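Local coordinates for putative nucleoprotein (PDB 4EWC), which encapsidates the negative-strand viral RNA genome, shielding it from nucleases and forming the ribonucleoprotein that serves as template for transcription and replication, at residues V279-M282 and R283-F287; G416-A419 and C420-C423. All blocks are in the same frame, centred on the assembly; numbering follows the deposited sequence.

Contact 1: residues V279-M282 and R283-F287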
ATOM      1  N   VAL A 279     -18.208   6.110  13.101  1.00 55.30           N
ATOM      2  CA  VAL A 279     -19.170   5.367  12.268  1.00 53.35           C
ATOM      3  C   VAL A 279     -20.562   5.348  12.885  1.00 56.32           C
ATOM      4  O   VAL A 279     -21.556   5.627  12.222  1.00 58.63           O
ATOM      5  CB  VAL A 279     -18.803   3.877  12.102  1.00 47.46           C
ATOM      6  CG1 VAL A 279     -19.759   3.229  11.099  1.00 60.11           C
ATOM      7  CG2 VAL A 279     -17.389   3.708  11.642  1.00 48.22           C
ATOM      8  N   LYS A 280     -20.619   4.983  14.158  1.00 53.51           N
ATOM      9  CA  LYS A 280     -21.870   4.920  14.881  1.00 58.20           C
ATOM     10  C   LYS A 280     -22.628   6.239  14.838  1.00 59.62           C
ATOM     11  O   LYS A 280     -23.841   6.247  14.712  1.00 64.06           O
ATOM     12  CB  LYS A 280     -21.624   4.509  16.336  1.00 63.29           C
ATOM     13  CG  LYS A 280     -22.889   4.457  17.180  1.00 66.98           C
ATOM     14  CD  LYS A 280     -22.779   3.422  18.303  1.00 78.78           C
ATOM     15  CE  LYS A 280     -24.048   3.380  19.142  1.00 87.80           C
ATOM     16  NZ  LYS A 280     -25.271   3.054  18.336  1.00 93.04           N
HETATM   17  N   MSE A 281     -21.917   7.351  14.946  1.00 56.22           N
HETATM   18  CA  MSE A 281     -22.566   8.648  14.975  1.00 56.50           C
HETATM   19  C   MSE A 281     -23.194   8.968  13.633  1.00 60.27           C
HETATM   20  O   MSE A 281     -24.318   9.466  13.565  1.00 63.21           O
HETATM   21  CB  MSE A 281     -21.575   9.746  15.345  1.00 52.45           C
HETATM   22  CG  MSE A 281     -22.125  11.138  15.141  1.00 53.13           C
HETATM   23 SE   MSE A 281     -20.717  12.445  15.298  0.69 57.37          SE
HETATM   24  CE  MSE A 281     -19.210  11.219  15.086  1.00 60.11           C
HETATM   25  N   MSE A 282     -22.459   8.693  12.565  1.00 58.74           N
HETATM   26  CA  MSE A 282     -22.966   8.937  11.227  1.00 56.87           C
HETATM   27  C   MSE A 282     -24.206   8.077  10.990  1.00 61.12           C
HETATM   28  O   MSE A 282     -25.227   8.577  10.496  1.00 60.22           O
HETATM   29  CB  MSE A 282     -21.888   8.641  10.178  1.00 55.85           C
HETATM   30  CG  MSE A 282     -20.607   9.421  10.374  1.00 53.67           C
HETATM   31 SE   MSE A 282     -21.033  11.319  10.188  0.75 62.10          SE
HETATM   32  CE  MSE A 282     -20.524  11.886  11.915  1.00 54.34           C
ATOM     33  N   ARG A 283     -24.122   6.794  11.356  1.00 57.43           N
ATOM     34  CA  ARG A 283     -25.258   5.883  11.179  1.00 60.66           C
ATOM     35  C   ARG A 283     -26.491   6.339  11.966  1.00 60.32           C
ATOM     36  O   ARG A 283     -27.614   6.249  11.472  1.00 66.55           O
ATOM     37  CB  ARG A 283     -24.891   4.432  11.512  1.00 54.70           C
ATOM     38  CG  ARG A 283     -24.100   3.713  10.417  1.00 58.78           C
ATOM     39  CD  ARG A 283     -23.656   2.317  10.848  1.00 59.40           C
ATOM     40  NE  ARG A 283     -22.991   1.589   9.766  1.00 63.87           N
ATOM     41  CZ  ARG A 283     -22.026   0.686   9.951  1.00 70.67           C
ATOM     42  NH1 ARG A 283     -21.607   0.400  11.182  1.00 66.52           N
ATOM     43  NH2 ARG A 283     -21.473   0.075   8.902  1.00 65.76           N
ATOM     44  N   THR A 284     -26.265   6.860  13.166  1.00 55.73           N
ATOM     45  CA  THR A 284     -27.326   7.296  14.068  1.00 58.86           C
ATOM     46  C   THR A 284     -27.971   8.573  13.560  1.00 61.95           C
ATOM     47  O   THR A 284     -29.089   8.917  13.940  1.00 63.66           O
ATOM     48  CB  THR A 284     -26.751   7.550  15.486  1.00 63.42           C
ATOM     49  OG1 THR A 284     -26.122   6.357  15.958  1.00 66.56           O
ATOM     50  CG2 THR A 284     -27.821   7.957  16.478  1.00 63.38           C
ATOM     51  N   ASN A 285     -27.258   9.285  12.696  1.00 62.74           N
ATOM     52  CA  ASN A 285     -27.795  10.507  12.115  1.00 60.70           C
ATOM     53  C   ASN A 285     -28.295  10.284  10.695  1.00 59.44           C
ATOM     54  O   ASN A 285     -28.733  11.216  10.029  1.00 56.16           O
ATOM     55  CB  ASN A 285     -26.762  11.632  12.166  1.00 63.19           C
ATOM     56  CG  ASN A 285     -26.593  12.201  13.562  1.00 63.81           C
ATOM     57  OD1 ASN A 285     -27.036  13.316  13.849  1.00 65.05           O
ATOM     58  ND2 ASN A 285     -25.960  11.427  14.447  1.00 60.50           N
ATOM     59  N   GLY A 286     -28.228   9.037  10.241  1.00 59.05           N
ATOM     60  CA  GLY A 286     -28.770   8.678   8.952  1.00 60.05           C
ATOM     61  C   GLY A 286     -27.846   8.974   7.796  1.00 61.39           C
ATOM     62  O   GLY A 286     -28.296   9.170   6.661  1.00 61.05           O
ATOM     63  N   PHE A 287     -26.547   9.013   8.077  1.00 59.26           N
ATOM     64  CA  PHE A 287     -25.557   9.160   7.019  1.00 52.86           C
ATOM     65  C   PHE A 287     -24.932   7.812   6.760  1.00 51.05           C
ATOM     66  O   PHE A 287     -24.734   7.004   7.682  1.00 47.94           O
ATOM     67  CB  PHE A 287     -24.476  10.147   7.411  1.00 51.07           C
ATOM     68  CG  PHE A 287     -24.933  11.580   7.414  1.00 55.85           C
ATOM     69  CD1 PHE A 287     -25.753  12.056   8.419  1.00 53.84           C
ATOM     70  CD2 PHE A 287     -24.520  12.461   6.424  1.00 48.90           C
ATOM     71  CE1 PHE A 287     -26.161  13.361   8.423  1.00 56.08           C
ATOM     72  CE2 PHE A 287     -24.924  13.773   6.437  1.00 48.00           C
ATOM     73  CZ  PHE A 287     -25.745  14.227   7.432  1.00 52.02           C
TER
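Met282 O is gripped by two backbone amides where the short helix 279-284 ends in a Schellman motif. Phe287 N donates to Met282 O at 2.8 Å, and Asn285 N reaches the same oxygen from the opposite face of the carbonyl plane. Gly286, with its positive phi of 82°, turns the chain so that Phe287 N and CB come back to Met282. There the CB atoms of Met282 and Phe287 pack at 4.1 Å. The selenium of selenomethionine Met282 stands obliquely off the Phe287 ring, 5.4 Å from its centroid, a Met-aromatic contact. Met319 of helix 315-326 touches both side chains.

Two polar side chains fold back on the helix. Asn285 ND2 donates to Met281 O at 2.7 Å, tilted from the carbonyl plane. Thr284 OG1 donates to Lys280 O at 2.6 Å, and Thr284 N bonds to that oxygen from the other face. OG1 can do this because it lies beside its own backbone N (chi1 -57°). Val279 and Arg283 run alongside each other, pointing the same way. Val279 CG1 sits over one face of the Arg283 guanidinium, near its rim, 3.4 Å from Arg283 NH1.

Contact 2: residues G416-A419 and C420-C423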
ATOM      1  N   GLY A 416       5.498  19.325   8.047  1.00 48.62           N
ATOM      2  CA  GLY A 416       5.946  18.644   9.249  1.00 46.25           C
ATOM      3  C   GLY A 416       7.440  18.656   9.528  1.00 45.79           C
ATOM      4  O   GLY A 416       7.897  17.912  10.393  1.00 46.60           O
ATOM      5  N   GLU A 417       8.188  19.497   8.814  1.00 46.04           N
ATOM      6  CA  GLU A 417       9.652  19.555   8.968  1.00 50.89           C
ATOM      7  C   GLU A 417      10.127  19.825  10.400  1.00 46.71           C
ATOM      8  O   GLU A 417      10.936  19.089  10.936  1.00 51.97           O
ATOM      9  CB  GLU A 417      10.282  20.589   8.038  1.00 48.95           C
ATOM     10  CG  GLU A 417      11.789  20.645   8.142  1.00 55.22           C
ATOM     11  CD  GLU A 417      12.423  21.541   7.084  1.00 60.01           C
ATOM     12  OE1 GLU A 417      12.684  22.722   7.381  1.00 58.77           O
ATOM     13  OE2 GLU A 417      12.670  21.060   5.960  1.00 61.06           O
ATOM     14  N   ASP A 418       9.629  20.886  11.004  1.00 41.42           N
ATOM     15  CA  ASP A 418      10.026  21.214  12.341  1.00 41.95           C
ATOM     16  C   ASP A 418       9.536  20.161  13.305  1.00 44.03           C
ATOM     17  O   ASP A 418      10.236  19.808  14.255  1.00 52.28           O
ATOM     18  CB  ASP A 418       9.552  22.618  12.733  1.00 42.61           C
ATOM     19  CG  ASP A 418      10.155  23.697  11.848  1.00 47.17           C
ATOM     20  OD1 ASP A 418      11.229  23.459  11.252  1.00 49.43           O
ATOM     21  OD2 ASP A 418       9.554  24.785  11.732  1.00 49.58           O
ATOM     22  N   ALA A 419       8.349  19.634  13.070  1.00 43.04           N
ATOM     23  CA  ALA A 419       7.870  18.516  13.893  1.00 44.41           C
ATOM     24  C   ALA A 419       8.820  17.325  13.809  1.00 46.23           C
ATOM     25  O   ALA A 419       9.120  16.722  14.825  1.00 47.43           O
ATOM     26  CB  ALA A 419       6.459  18.112  13.525  1.00 39.29           C
ATOM     27  N   CYS A 420       9.306  16.991  12.618  1.00 45.41           N
ATOM     28  CA  CYS A 420      10.240  15.871  12.523  1.00 48.50           C
ATOM     29  C   CYS A 420      11.604  16.173  13.201  1.00 51.95           C
ATOM     30  O   CYS A 420      12.218  15.283  13.803  1.00 51.33           O
ATOM     31  CB  CYS A 420      10.415  15.390  11.086  1.00 42.90           C
ATOM     32  SG  CYS A 420       8.885  14.751  10.291  1.00 51.45           S
ATOM     33  N   LYS A 421      12.062  17.420  13.121  1.00 46.31           N
ATOM     34  CA  LYS A 421      13.299  17.825  13.778  1.00 48.75           C
ATOM     35  C   LYS A 421      13.222  17.622  15.267  1.00 51.30           C
ATOM     36  O   LYS A 421      14.193  17.191  15.889  1.00 54.31           O
ATOM     37  CB  LYS A 421      13.619  19.282  13.512  1.00 49.78           C
ATOM     38  CG  LYS A 421      14.266  19.542  12.169  1.00 56.11           C
ATOM     39  CD  LYS A 421      14.455  21.030  11.982  1.00 64.19           C
ATOM     40  CE  LYS A 421      14.800  21.393  10.548  1.00 67.68           C
ATOM     41  NZ  LYS A 421      14.868  22.878  10.414  1.00 66.82           N
ATOM     42  N   ILE A 422      12.071  17.931  15.852  1.00 48.02           N
ATOM     43  CA  ILE A 422      11.891  17.705  17.282  1.00 47.64           C
ATOM     44  C   ILE A 422      11.826  16.207  17.575  1.00 52.76           C
ATOM     45  O   ILE A 422      12.414  15.728  18.555  1.00 50.11           O
ATOM     46  CB  ILE A 422      10.647  18.428  17.817  1.00 44.08           C
ATOM     47  CG1 ILE A 422      10.907  19.929  17.843  1.00 44.31           C
ATOM     48  CG2 ILE A 422      10.273  17.928  19.221  1.00 41.15           C
ATOM     49  CD1 ILE A 422       9.695  20.735  18.162  1.00 43.45           C
ATOM     50  N   CYS A 423      11.131  15.477  16.701  1.00 49.37           N
ATOM     51  CA  CYS A 423      11.018  14.026  16.813  1.00 45.76           C
ATOM     52  C   CYS A 423      12.371  13.348  16.860  1.00 51.35           C
ATOM     53  O   CYS A 423      12.634  12.562  17.767  1.00 54.24           O
ATOM     54  CB  CYS A 423      10.221  13.442  15.645  1.00 52.57           C
ATOM     55  SG  CYS A 423       8.417  13.646  15.738  1.00 55.00           S
TER
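Helix 417-425 starts regularly: Gly416 is its N-cap, and four successive i to i+4 bonds span its first two turns, from Cys420 N to Gly416 O through Cys423 N to Ala419 O. The first of these is 2.8 Å long. Among the side chains, Lys421 carries the contact. Its CG is turned away from its own carbonyl carbon (chi1 -80°), and the chain beyond is extended, running back toward the start of the helix. The ammonium group then lies near two carboxylates, in a small salt-bridge network. Lys421 NZ is 3.7 Å from Glu417 OE1 and 3.8 Å from Asp418 OD1, both long. The Glu417 chain lies alongside the lysine, with Glu417 CG 3.9 Å from Lys421 CE. The second oxygen of the Asp418 carboxylate, OD2, accepts a hydrogen bond from Asp411 N, which ties the helix start to the preceding loop.

The remaining side chains face the protein. Ala419, Cys420 and Cys423 meet Met449 of helix 438-449, while Ile422 packs on Leu397 and Tyr400 of helix 394-402. Charged groups thus gather along Glu417, Asp418 and Lys421. The two acids lie in the first turn, where the helix dipole would probably favour negative charge, and Lys421 would partly offset that charge. At such lengths the pairing is probably loose, and the bond to Asp411 N is likely the firmer hold on Asp418.

In the fold
Contacts 1 and 2 sit on opposite sides of the chain's centre. Their own centres are 36 Å apart, and they share no helix. Residues 279-287 belong to the helical bundle of the nucleoprotein, residues 416-423 to its C-terminal orthomyxovirus nucleoprotein region. Contact 1 closes the end of a helix and is partly buried. It packs against helices 96-114 and 315-326, and its Val279 meets Trp514 of the second subunit. Contact 2 opens a helix and is mostly buried within its own chain, with Lys421 exposed. The chemistry follows these places: side-chain bonds to backbone carbonyls at the helix end, carboxylates around a lysine at the helix start.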